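Local structure of putative ABC type-2 transporter (Thermotoga maritima MSB8, 3CNI) at residues 15-18 with 24-27; 45-50 with 57-62; 32-37 with 99-104; 111-116 with 120-125. The protein is probably a membrane component of an ABC-type transporter, represented here by a single alpha/beta domain that binds calcium ions. All coordinates share one frame; numbering follows the deposited sequence. Where two conformers were deposited one is given.

Contact 1. Residues 15-18 with 24-27. With CA (calcium ion), chain C.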
loop_
_atom_site.group_PDB
_atom_site.type_symbol
_atom_site.label_atom_id
_atom_site.label_comp_id
_atom_site.label_asym_id
_atom_site.label_seq_id
_atom_site.Cartn_x
_atom_site.Cartn_y
_atom_site.Cartn_z
ATOM N N ILE A 15 11.844 -4.625 -14.134
ATOM C CA ILE A 15 12.669 -3.881 -13.178
ATOM C C ILE A 15 13.857 -3.286 -13.902
ATOM O O ILE A 15 14.600 -3.955 -14.565
ATOM C CB ILE A 15 13.134 -4.752 -12.027
ATOM C CG1 ILE A 15 11.947 -5.470 -11.378
ATOM C CG2 ILE A 15 13.946 -3.915 -10.956
ATOM C CD1 ILE A 15 12.381 -6.794 -10.640
ATOM N N VAL A 16 13.992 -1.981 -13.791
ATOM C CA VAL A 16 15.093 -1.217 -14.408
ATOM C C VAL A 16 15.949 -0.652 -13.248
ATOM O O VAL A 16 15.495 0.178 -12.472
ATOM C CB VAL A 16 14.525 -0.041 -15.225
ATOM C CG1 VAL A 16 15.596 0.978 -15.508
ATOM C CG2 VAL A 16 13.879 -0.526 -16.463
ATOM N N ARG A 17 17.144 -1.177 -13.058
ATOM C CA ARG A 17 17.969 -0.740 -11.916
ATOM C C ARG A 17 19.093 0.024 -12.474
ATOM O O ARG A 17 19.863 -0.517 -13.218
ATOM C CB ARG A 17 18.490 -1.885 -11.049
ATOM C CG ARG A 17 19.393 -1.344 -9.868
ATOM C CD ARG A 17 19.703 -2.370 -8.787
ATOM N NE ARG A 17 20.201 -3.613 -9.347
ATOM C CZ ARG A 17 21.396 -3.776 -9.837
ATOM N NH1 ARG A 17 21.731 -4.954 -10.316
ATOM N NH2 ARG A 17 22.271 -2.786 -9.829
ATOM N N GLU A 18 19.162 1.290 -12.105
ATOM C CA GLU A 18 20.221 2.162 -12.569
ATOM C C GLU A 18 21.310 2.375 -11.535
ATOM O O GLU A 18 22.440 2.700 -11.849
ATOM C CB GLU A 18 19.630 3.507 -12.974
ATOM C CG GLU A 18 18.775 3.425 -14.248
ATOM C CD GLU A 18 18.042 4.737 -14.577
ATOM O OE1 GLU A 18 17.647 5.499 -13.622
ATOM O OE2 GLU A 18 17.868 4.999 -15.811
ATOM N N ALA A 24 20.250 -1.164 -3.355
ATOM C CA ALA A 24 19.540 -1.221 -4.663
ATOM C C ALA A 24 19.440 -2.634 -5.192
ATOM O O ALA A 24 18.403 -3.067 -5.633
ATOM C CB ALA A 24 20.267 -0.380 -5.735
ATOM N N GLU A 25 20.572 -3.321 -5.273
ATOM C CA GLU A 25 20.540 -4.747 -5.726
ATOM C C GLU A 25 19.535 -5.588 -4.954
ATOM O O GLU A 25 18.852 -6.473 -5.497
ATOM C CB GLU A 25 21.875 -5.404 -5.677
ATOM C CG GLU A 25 22.850 -4.751 -6.587
ATOM C CD GLU A 25 24.197 -5.421 -6.535
ATOM O OE1 GLU A 25 24.331 -6.399 -5.770
ATOM O OE2 GLU A 25 25.139 -4.980 -7.246
ATOM N N LEU A 26 19.413 -5.233 -3.687
ATOM C CA LEU A 26 18.594 -5.965 -2.756
ATOM C C LEU A 26 17.113 -5.683 -2.963
ATOM O O LEU A 26 16.283 -6.553 -2.842
ATOM C CB LEU A 26 19.004 -5.594 -1.344
ATOM C CG LEU A 26 18.622 -6.563 -0.259
ATOM C CD1 LEU A 26 17.099 -6.596 -0.234
ATOM C CD2 LEU A 26 19.342 -7.918 -0.473
ATOM N N ALA A 27 16.820 -4.451 -3.355
ATOM C CA ALA A 27 15.486 -4.058 -3.689
ATOM C C ALA A 27 15.060 -4.830 -4.957
ATOM O O ALA A 27 14.014 -5.419 -5.022
ATOM C CB ALA A 27 15.413 -2.549 -3.910
HETATM CA CA CA C . 27.374 -5.921 -6.338
HETATM O O HOH W 1 27.006 -3.682 -5.388
#

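Contact 2. Residues 45-50 with 57-62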
loop_
_atom_site.group_PDB
_atom_site.type_symbol
_atom_site.label_atom_id
_atom_site.label_comp_id
_atom_site.label_asym_id
_atom_site.label_seq_id
_atom_site.Cartn_x
_atom_site.Cartn_y
_atom_site.Cartn_z
ATOM N N LYS A 45 14.565 1.794 -22.125
ATOM C CA LYS A 45 13.959 1.702 -23.473
ATOM C C LYS A 45 13.627 0.240 -23.753
ATOM O O LYS A 45 12.621 -0.115 -24.380
ATOM C CB LYS A 45 14.908 2.233 -24.558
ATOM C CG LYS A 45 14.387 3.440 -25.352
ATOM N N GLU A 46 14.501 -0.613 -23.263
ATOM C CA GLU A 46 14.378 -2.048 -23.445
ATOM C C GLU A 46 13.331 -2.619 -22.470
ATOM O O GLU A 46 12.717 -3.656 -22.744
ATOM C CB GLU A 46 15.749 -2.708 -23.243
ATOM C CG GLU A 46 15.809 -4.258 -23.379
ATOM C CD GLU A 46 16.058 -4.761 -24.803
ATOM O OE1 GLU A 46 17.218 -4.719 -25.269
ATOM O OE2 GLU A 46 15.082 -5.211 -25.447
ATOM N N ALA A 47 13.131 -1.961 -21.331
ATOM C CA ALA A 47 12.147 -2.455 -20.359
ATOM C C ALA A 47 10.778 -2.074 -20.907
ATOM O O ALA A 47 9.827 -2.842 -20.819
ATOM C CB ALA A 47 12.367 -1.895 -18.924
ATOM N N GLU A 48 10.717 -0.880 -21.472
ATOM C CA GLU A 48 9.537 -0.399 -22.143
ATOM C C GLU A 48 9.124 -1.318 -23.279
ATOM O O GLU A 48 7.951 -1.456 -23.599
ATOM C CB GLU A 48 9.740 1.009 -22.694
ATOM C CG GLU A 48 8.575 1.379 -23.594
ATOM C CD GLU A 48 8.364 2.858 -23.778
ATOM O OE1 GLU A 48 8.825 3.394 -24.807
ATOM O OE2 GLU A 48 7.692 3.476 -22.918
ATOM N N GLU A 49 10.107 -1.960 -23.891
ATOM C CA GLU A 49 9.848 -2.795 -25.034
ATOM C C GLU A 49 9.372 -4.175 -24.626
ATOM O O GLU A 49 8.440 -4.713 -25.209
ATOM C CB GLU A 49 11.056 -2.835 -25.951
ATOM C CG GLU A 49 11.254 -1.475 -26.682
ATOM N N ALA A 50 9.957 -4.710 -23.568
ATOM C CA ALA A 50 9.471 -5.963 -22.988
ATOM C C ALA A 50 8.046 -5.796 -22.433
ATOM O O ALA A 50 7.255 -6.726 -22.490
ATOM C CB ALA A 50 10.424 -6.505 -21.913
ATOM N N PRO A 57 1.802 -4.606 -17.079
ATOM C CA PRO A 57 1.276 -3.353 -16.531
ATOM C C PRO A 57 2.303 -2.313 -16.000
ATOM O O PRO A 57 1.953 -1.165 -15.907
ATOM C CB PRO A 57 0.377 -3.813 -15.339
ATOM C CG PRO A 57 1.088 -5.126 -14.867
ATOM C CD PRO A 57 1.714 -5.725 -16.132
ATOM N N ALA A 58 3.526 -2.681 -15.625
ATOM C CA ALA A 58 4.391 -1.709 -14.946
ATOM C C ALA A 58 5.834 -1.976 -15.165
ATOM O O ALA A 58 6.243 -3.127 -15.290
ATOM C CB ALA A 58 4.114 -1.737 -13.437
ATOM N N ILE A 59 6.603 -0.881 -15.163
ATOM C CA ILE A 59 8.063 -0.882 -14.961
ATOM C C ILE A 59 8.332 -0.223 -13.624
ATOM O O ILE A 59 7.824 0.824 -13.374
ATOM C CB ILE A 59 8.830 -0.043 -16.043
ATOM C CG1 ILE A 59 8.437 -0.472 -17.457
ATOM C CG2 ILE A 59 10.336 -0.129 -15.820
ATOM C CD1 ILE A 59 9.019 0.396 -18.557
ATOM N N ILE A 60 9.120 -0.878 -12.774
ATOM C CA ILE A 60 9.641 -0.310 -11.518
ATOM C C ILE A 60 11.097 0.130 -11.716
ATOM O O ILE A 60 11.900 -0.614 -12.205
ATOM C CB ILE A 60 9.481 -1.334 -10.369
ATOM C CG1 ILE A 60 7.954 -1.529 -10.089
ATOM C CG2 ILE A 60 10.141 -0.859 -9.152
ATOM C CD1 ILE A 60 7.592 -2.747 -9.195
ATOM N N VAL A 61 11.379 1.402 -11.497
ATOM C CA VAL A 61 12.728 1.910 -11.692
ATOM C C VAL A 61 13.362 2.215 -10.358
ATOM O O VAL A 61 12.802 2.963 -9.520
ATOM C CB VAL A 61 12.802 3.176 -12.643
ATOM C CG1 VAL A 61 14.287 3.624 -12.854
ATOM C CG2 VAL A 61 12.074 2.899 -13.980
ATOM N N ILE A 62 14.530 1.588 -10.177
ATOM C CA ILE A 62 15.442 1.891 -9.044
ATOM C C ILE A 62 16.502 2.837 -9.586
ATOM O O ILE A 62 17.469 2.388 -10.183
ATOM C CB ILE A 62 16.098 0.605 -8.413
ATOM C CG1 ILE A 62 15.012 -0.401 -8.013
ATOM C CG2 ILE A 62 16.936 0.934 -7.108
ATOM C CD1 ILE A 62 15.444 -1.879 -8.152
#

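Contact 3. Residues 32-37 with 99-104. With CA (calcium ion), chain B.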
loop_
_atom_site.group_PDB
_atom_site.type_symbol
_atom_site.label_atom_id
_atom_site.label_comp_id
_atom_site.label_asym_id
_atom_site.label_seq_id
_atom_site.Cartn_x
_atom_site.Cartn_y
_atom_site.Cartn_z
ATOM N N GLY A 32 11.747 -8.974 -7.366
ATOM C CA GLY A 32 11.792 -9.939 -8.463
ATOM C C GLY A 32 11.340 -11.314 -8.049
ATOM O O GLY A 32 11.005 -12.135 -8.889
ATOM N N ASN A 33 11.340 -11.548 -6.733
ATOM C CA ASN A 33 10.940 -12.831 -6.131
ATOM C C ASN A 33 9.461 -12.798 -5.973
ATOM O O ASN A 33 8.859 -13.797 -5.660
ATOM C CB ASN A 33 11.566 -13.084 -4.751
ATOM C CG ASN A 33 13.044 -13.560 -4.837
ATOM O OD1 ASN A 33 13.869 -13.158 -4.018
ATOM N ND2 ASN A 33 13.372 -14.403 -5.827
HETATM N N MSE A 34 8.874 -11.629 -6.185
HETATM C CA MSE A 34 7.443 -11.479 -5.972
HETATM C C MSE A 34 6.642 -11.200 -7.233
HETATM O O MSE A 34 5.441 -11.036 -7.160
HETATM C CB MSE A 34 7.173 -10.329 -5.029
HETATM C CG MSE A 34 7.662 -10.484 -3.591
HETATM SE SE MSE A 34 7.201 -8.830 -2.558
HETATM C CE MSE A 34 8.273 -7.354 -3.319
ATOM N N VAL A 35 7.330 -11.100 -8.359
ATOM C CA VAL A 35 6.717 -10.792 -9.641
ATOM C C VAL A 35 7.151 -11.792 -10.695
ATOM O O VAL A 35 7.918 -12.668 -10.415
ATOM C CB VAL A 35 7.064 -9.368 -10.132
ATOM C CG1 VAL A 35 6.606 -8.341 -9.135
ATOM C CG2 VAL A 35 8.603 -9.192 -10.466
ATOM N N ASP A 36 6.637 -11.634 -11.911
ATOM C CA ASP A 36 7.141 -12.379 -13.058
ATOM C C ASP A 36 8.035 -11.506 -13.933
ATOM O O ASP A 36 7.556 -10.823 -14.839
ATOM C CB ASP A 36 5.981 -12.940 -13.885
ATOM C CG ASP A 36 6.453 -13.727 -15.091
ATOM O OD1 ASP A 36 7.682 -13.853 -15.277
ATOM O OD2 ASP A 36 5.595 -14.221 -15.853
ATOM N N ILE A 37 9.334 -11.533 -13.657
ATOM C CA ILE A 37 10.280 -10.653 -14.332
ATOM C C ILE A 37 10.138 -10.753 -15.848
ATOM O O ILE A 37 10.329 -11.820 -16.430
ATOM C CB ILE A 37 11.733 -10.977 -13.940
ATOM C CG1 ILE A 37 11.909 -10.879 -12.423
ATOM C CG2 ILE A 37 12.699 -10.045 -14.654
ATOM C CD1 ILE A 37 13.314 -11.185 -11.950
ATOM N N SER A 99 0.919 -2.447 -5.810
ATOM C CA SER A 99 1.011 -1.527 -4.688
ATOM C C SER A 99 1.316 -2.274 -3.407
ATOM O O SER A 99 2.062 -1.856 -2.571
ATOM C CB SER A 99 -0.301 -0.805 -4.456
ATOM O OG SER A 99 -0.546 0.011 -5.526
ATOM N N SER A 100 0.597 -3.344 -3.249
ATOM C CA SER A 100 0.785 -4.298 -2.171
ATOM C C SER A 100 2.217 -4.810 -2.134
ATOM O O SER A 100 2.832 -4.987 -1.080
ATOM C CB SER A 100 -0.177 -5.434 -2.411
ATOM O OG SER A 100 -0.099 -6.333 -1.386
ATOM N N LEU A 101 2.777 -5.015 -3.312
ATOM C CA LEU A 101 4.172 -5.510 -3.408
ATOM C C LEU A 101 5.187 -4.444 -2.992
ATOM O O LEU A 101 6.187 -4.755 -2.393
ATOM C CB LEU A 101 4.492 -6.055 -4.825
ATOM C CG LEU A 101 3.593 -7.210 -5.298
ATOM C CD1 LEU A 101 3.955 -7.626 -6.719
ATOM C CD2 LEU A 101 3.643 -8.390 -4.349
ATOM N N ILE A 102 4.925 -3.184 -3.298
ATOM C CA ILE A 102 5.803 -2.103 -2.897
ATOM C C ILE A 102 5.812 -1.991 -1.342
ATOM O O ILE A 102 6.841 -1.695 -0.705
ATOM C CB ILE A 102 5.367 -0.746 -3.545
ATOM C CG1 ILE A 102 5.536 -0.789 -5.074
ATOM C CG2 ILE A 102 6.136 0.396 -2.952
ATOM C CD1 ILE A 102 6.639 -1.682 -5.498
ATOM N N GLU A 103 4.653 -2.213 -0.734
ATOM C CA GLU A 103 4.556 -2.159 0.762
ATOM C C GLU A 103 5.431 -3.235 1.282
ATOM O O GLU A 103 6.219 -3.069 2.216
ATOM C CB GLU A 103 3.128 -2.359 1.259
ATOM C CG GLU A 103 2.226 -1.212 0.973
ATOM C CD GLU A 103 2.649 0.059 1.685
ATOM O OE1 GLU A 103 3.487 -0.006 2.619
ATOM O OE2 GLU A 103 2.154 1.131 1.308
ATOM N N SER A 104 5.345 -4.364 0.638
ATOM C CA SER A 104 6.074 -5.540 1.176
ATOM C C SER A 104 7.597 -5.366 1.062
ATOM O O SER A 104 8.383 -5.836 1.871
ATOM C CB SER A 104 5.549 -6.802 0.453
ATOM O OG SER A 104 6.446 -7.839 0.682
HETATM CA CA CA B . -1.645 2.316 -5.372
HETATM O O HOH W 2 0.470 2.408 -4.332
HETATM O O HOH W 3 -0.957 3.048 -7.674
HETATM O O HOH W 4 -2.565 2.660 -3.206
HETATM O O HOH W 5 -3.202 0.615 -5.038
#

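Contact 4. Residues 111-116 with 120-125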
loop_
_atom_site.group_PDB
_atom_site.type_symbol
_atom_site.label_atom_id
_atom_site.label_comp_id
_atom_site.label_asym_id
_atom_site.label_seq_id
_atom_site.Cartn_x
_atom_site.Cartn_y
_atom_site.Cartn_z
ATOM N N SER A 111 15.808 -4.448 7.909
ATOM C CA SER A 111 16.986 -4.888 8.673
ATOM C C SER A 111 18.199 -4.070 8.303
ATOM O O SER A 111 19.215 -3.972 9.089
ATOM C CB SER A 111 17.363 -6.340 8.347
ATOM O OG SER A 111 16.634 -7.273 9.095
ATOM N N PHE A 112 18.142 -3.504 7.096
ATOM C CA PHE A 112 19.281 -2.804 6.563
ATOM C C PHE A 112 19.257 -1.349 7.067
ATOM O O PHE A 112 20.214 -0.605 6.944
ATOM C CB PHE A 112 19.308 -2.944 5.030
ATOM C CG PHE A 112 18.822 -4.332 4.498
ATOM C CD1 PHE A 112 18.010 -4.425 3.381
ATOM C CD2 PHE A 112 19.193 -5.505 5.110
ATOM C CE1 PHE A 112 17.573 -5.649 2.903
ATOM C CE2 PHE A 112 18.776 -6.732 4.617
ATOM C CZ PHE A 112 17.972 -6.792 3.526
ATOM N N LEU A 113 18.173 -1.010 7.702
ATOM C CA LEU A 113 18.013 0.336 8.199
ATOM C C LEU A 113 18.224 0.381 9.676
ATOM O O LEU A 113 18.034 1.421 10.303
ATOM C CB LEU A 113 16.633 0.860 7.844
ATOM C CG LEU A 113 16.267 0.822 6.359
ATOM C CD1 LEU A 113 14.819 1.278 6.175
ATOM C CD2 LEU A 113 17.270 1.654 5.544
ATOM N N LEU A 114 18.627 -0.744 10.247
ATOM C CA LEU A 114 18.801 -0.826 11.713
ATOM C C LEU A 114 20.147 -0.271 12.140
ATOM O O LEU A 114 20.384 -0.059 13.319
ATOM C CB LEU A 114 18.626 -2.264 12.235
ATOM C CG LEU A 114 17.207 -2.821 12.158
ATOM C CD1 LEU A 114 17.236 -4.330 12.533
ATOM C CD2 LEU A 114 16.206 -1.993 13.020
ATOM N N ASN A 115 20.968 0.072 11.161
ATOM C CA ASN A 115 22.422 0.318 11.407
ATOM C C ASN A 115 22.706 1.706 12.119
ATOM O O ASN A 115 23.261 1.760 13.218
ATOM C CB ASN A 115 23.273 0.204 10.103
ATOM C CG ASN A 115 22.929 -1.067 9.222
ATOM O OD1 ASN A 115 23.509 -1.267 8.122
ATOM N ND2 ASN A 115 21.984 -1.902 9.706
ATOM N N ASP A 116 22.312 2.796 11.441
ATOM C CA ASP A 116 22.438 4.197 11.933
ATOM C C ASP A 116 21.200 4.645 12.712
ATOM O O ASP A 116 20.140 4.046 12.611
ATOM C CB ASP A 116 22.580 5.232 10.759
ATOM C CG ASP A 116 23.898 5.152 10.004
ATOM O OD1 ASP A 116 24.919 4.827 10.644
ATOM O OD2 ASP A 116 23.931 5.533 8.805
ATOM N N ALA A 120 16.470 5.781 11.061
ATOM C CA ALA A 120 15.460 5.173 11.928
ATOM C C ALA A 120 14.053 5.524 11.540
ATOM O O ALA A 120 13.112 4.736 11.745
ATOM C CB ALA A 120 15.712 5.555 13.368
ATOM N N GLN A 121 13.907 6.720 10.959
ATOM C CA GLN A 121 12.623 7.202 10.335
ATOM C C GLN A 121 12.238 6.286 9.198
ATOM O O GLN A 121 11.040 5.896 8.970
ATOM C CB GLN A 121 12.822 8.614 9.724
ATOM C CG GLN A 121 14.176 9.306 10.121
ATOM N N LEU A 122 13.317 6.004 8.462
ATOM C CA LEU A 122 13.153 5.288 7.202
ATOM C C LEU A 122 12.498 3.928 7.421
ATOM O O LEU A 122 11.977 3.356 6.557
ATOM C CB LEU A 122 14.505 5.114 6.505
ATOM C CG LEU A 122 15.199 6.398 6.045
ATOM C CD1 LEU A 122 16.582 6.091 5.494
ATOM C CD2 LEU A 122 14.354 7.127 5.011
ATOM N N LEU A 123 12.539 3.498 8.665
ATOM C CA LEU A 123 11.983 2.230 9.023
ATOM C C LEU A 123 10.559 2.165 8.576
ATOM O O LEU A 123 10.168 1.231 7.924
ATOM C CB LEU A 123 12.064 2.019 10.520
ATOM C CG LEU A 123 13.256 1.237 11.029
ATOM C CD1 LEU A 123 13.097 0.935 12.503
ATOM C CD2 LEU A 123 13.396 -0.014 10.241
ATOM N N PHE A 124 9.790 3.172 8.942
ATOM C CA PHE A 124 8.388 3.217 8.641
ATOM C C PHE A 124 8.094 3.756 7.265
ATOM O O PHE A 124 7.131 3.382 6.664
ATOM C CB PHE A 124 7.659 4.040 9.672
ATOM C CG PHE A 124 7.671 3.452 11.020
ATOM C CD1 PHE A 124 8.740 3.623 11.852
ATOM C CD2 PHE A 124 6.614 2.739 11.474
ATOM C CE1 PHE A 124 8.747 3.072 13.105
ATOM C CE2 PHE A 124 6.625 2.192 12.722
ATOM C CZ PHE A 124 7.694 2.364 13.537
ATOM N N ASP A 125 8.985 4.559 6.746
ATOM C CA ASP A 125 8.730 5.233 5.525
ATOM C C ASP A 125 9.990 5.459 4.757
ATOM O O ASP A 125 10.511 6.527 4.715
ATOM C CB ASP A 125 8.040 6.536 5.807
ATOM C CG ASP A 125 7.371 7.107 4.605
ATOM O OD1 ASP A 125 7.080 6.368 3.658
ATOM O OD2 ASP A 125 7.130 8.310 4.616
#

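Contact 1. Residues 15-18 with 24-27
R17 meets A24 and E25 where strand 12-17 faces helix 22-32, inside the beta-alpha-beta unit that runs on to strand 36-41. The tight part lies along the aliphatic length of R17. Its CG is anti to the backbone N (chi1 179°), and this carries the chain out toward the helix. CD of R17 then sits 3.7 Å from CB of A24 and 3.5 Å from the backbone O of A24. A24 is buried and its CB also touches I62 of strand 58-62. A bend at chi3 (50°) turns one face of the guanidinium to the CG of E25. There CG of E25 stands 3.7 Å over the centre of that face, measured to CZ of R17. The contact is with the methylene, not the carboxylate, whose plane is turned 54° from the guanidinium. The polar end of R17 is held by a salt bridge to E28 and a hydrogen bond to the backbone O of D19. An alanine in place of R17 is likely to uncover part of A24 and the CG of E25, and to leave E28 without its cationic mate. The loose side begins beyond CG of E25. Its extended chain leads away, and the closest approach of charges, R17 NH2 to E25 OE2, is 4.4 Å, too long for a salt bridge. That carboxylate is engaged otherwise: OE2 of E25 binds a calcium ion at 2.6 Å, beside a water ligand.

Contact 2. Residues 45-50 with 57-62
I59 points from strand 58-62 toward helix 44-54, and the CB of A47 points back at it. The helix belongs to the crossover that links strand 36-41 to strand 58-62, passing strand 12-17, which lies between them in the sheet. I59 presents two branches. With chi1 at -53° its CG2 is anti to the backbone N, and this methyl lies 4.1 Å from CB of A47. The longer branch is extended and ends in CD1, which is also 4.1 Å from CB of A47. Both methyls thus come at the alanine CB from the same side. CD1 goes further and rests against the helix backbone, 3.6 Å from N of E48. E48 itself turns its CB away from the strand, yet its CB is only 4.2 Å from CD1 of I59. Its carboxylate reaches past the contact to hydrogen-bond the hydroxyl of Y83 on strand 76-84. A14 and V16 of strand 12-17 also touch A47, so the alanine is buried against the sheet. No hydrogen bond joins the two segments. The attraction is therefore apolar and depends on shape: a small helix residue lets the branched isoleucine come close to the backbone.

Contact 3. Residues 32-37 with 99-104
M34, a selenomethionine, reaches from the turn between helix 22-32 and edge strand 36-41 to helix 89-107, which covers one face of the mixed sheet in this alpha/beta fold. Its side chain bends at chi3 (-66°), which turns the methyl toward the helix. CE of M34 comes 3.5 Å from the backbone O of L101, and SE of M34 lies 3.5 Å from OG of S104. Neither contact is a hydrogen bond. L101 fills the other half of the interface by splitting its methyls. CD2 of L101 is 4.0 Å from SE of M34, and CD1 of L101 is 3.7 Å from CG1 of V35. L101 was modelled in two conformers, so this division holds for the one described. In the next shell V35 also packs on V13 of strand 12-17, tying the turn to the sheet. OG of S104 has a weak hydrogen bond with Q108, just beyond the end of helix 89-107. Other residues of the helix serve the dimer: S100 hydrogen-bonds S100 of the second subunit, and E103 packs on its S99. At the start of the segment OG of S99 is a calcium ligand at 2.6 Å, with four waters and E146 completing the modelled coordination.

Contact 4. Residues 111-116 with 120-125
L113 points at the returning segment and meets L122 and L123, in the loop region that joins helix 89-107 to strand 127-135. The chain folds back on itself here, and nearly all the contact is apolar. L113 carries most of it. Its CG is anti to the carbonyl carbon (chi1 -55°) and the chain is extended beyond, which sends CD1 across to the returning segment. There CD1 of L113 meets CB of L122 at 3.9 Å. Nearer its root, CB of L113 lies 4.1 Å from CD2 of L123. The other methyl of L123, CD1, is 4.3 Å from CD2 of L114, a looser contact at the rim. L113 also touches P126, and L123 touches A110, so the leucines are covered from within the same region. Polar interactions across the segments are absent. The backbone O of D116 and N of A120 approach to 4.3 Å, which is no bond. Within 120-125 the backbone holds a short turn, with F124 N bonded to Q121 O at 3.0 Å. Polar ties lead outward instead: D125 forms a salt bridge with K75 and a hydrogen bond with N150 of the second subunit. Packing against that subunit adds to this, with L114 on its L89, A120 and Q121 on its Y153, and F124 on its M149. Across the two pieces the contact is made mainly by leucine side chains, with no hydrogen bond and so little to fix it in one direction.

Overall arrangement
Contacts 1, 2 and 3 gather round one mixed sheet, their centres 12 to 14 Å apart. Contacts 1 and 2 use neighbouring strands, 12-17 and 58-62, and contact 1 comes first along the chain. Contact 3 spans the longest stretch of chain and encloses contact 2. It brings the start of strand 36-41 to helix 89-107, where I102 also meets I60 of contact 2. Contact 4 comes last, in the loops after helix 89-107. Its centre is about 28 Å from that of contact 2, on the other side of the chain's centre, yet F112 still packs on L26 of contact 1. Contacts 3 and 4 both touch the second subunit, so the dimer interface extends from helix 89-107 to these loops.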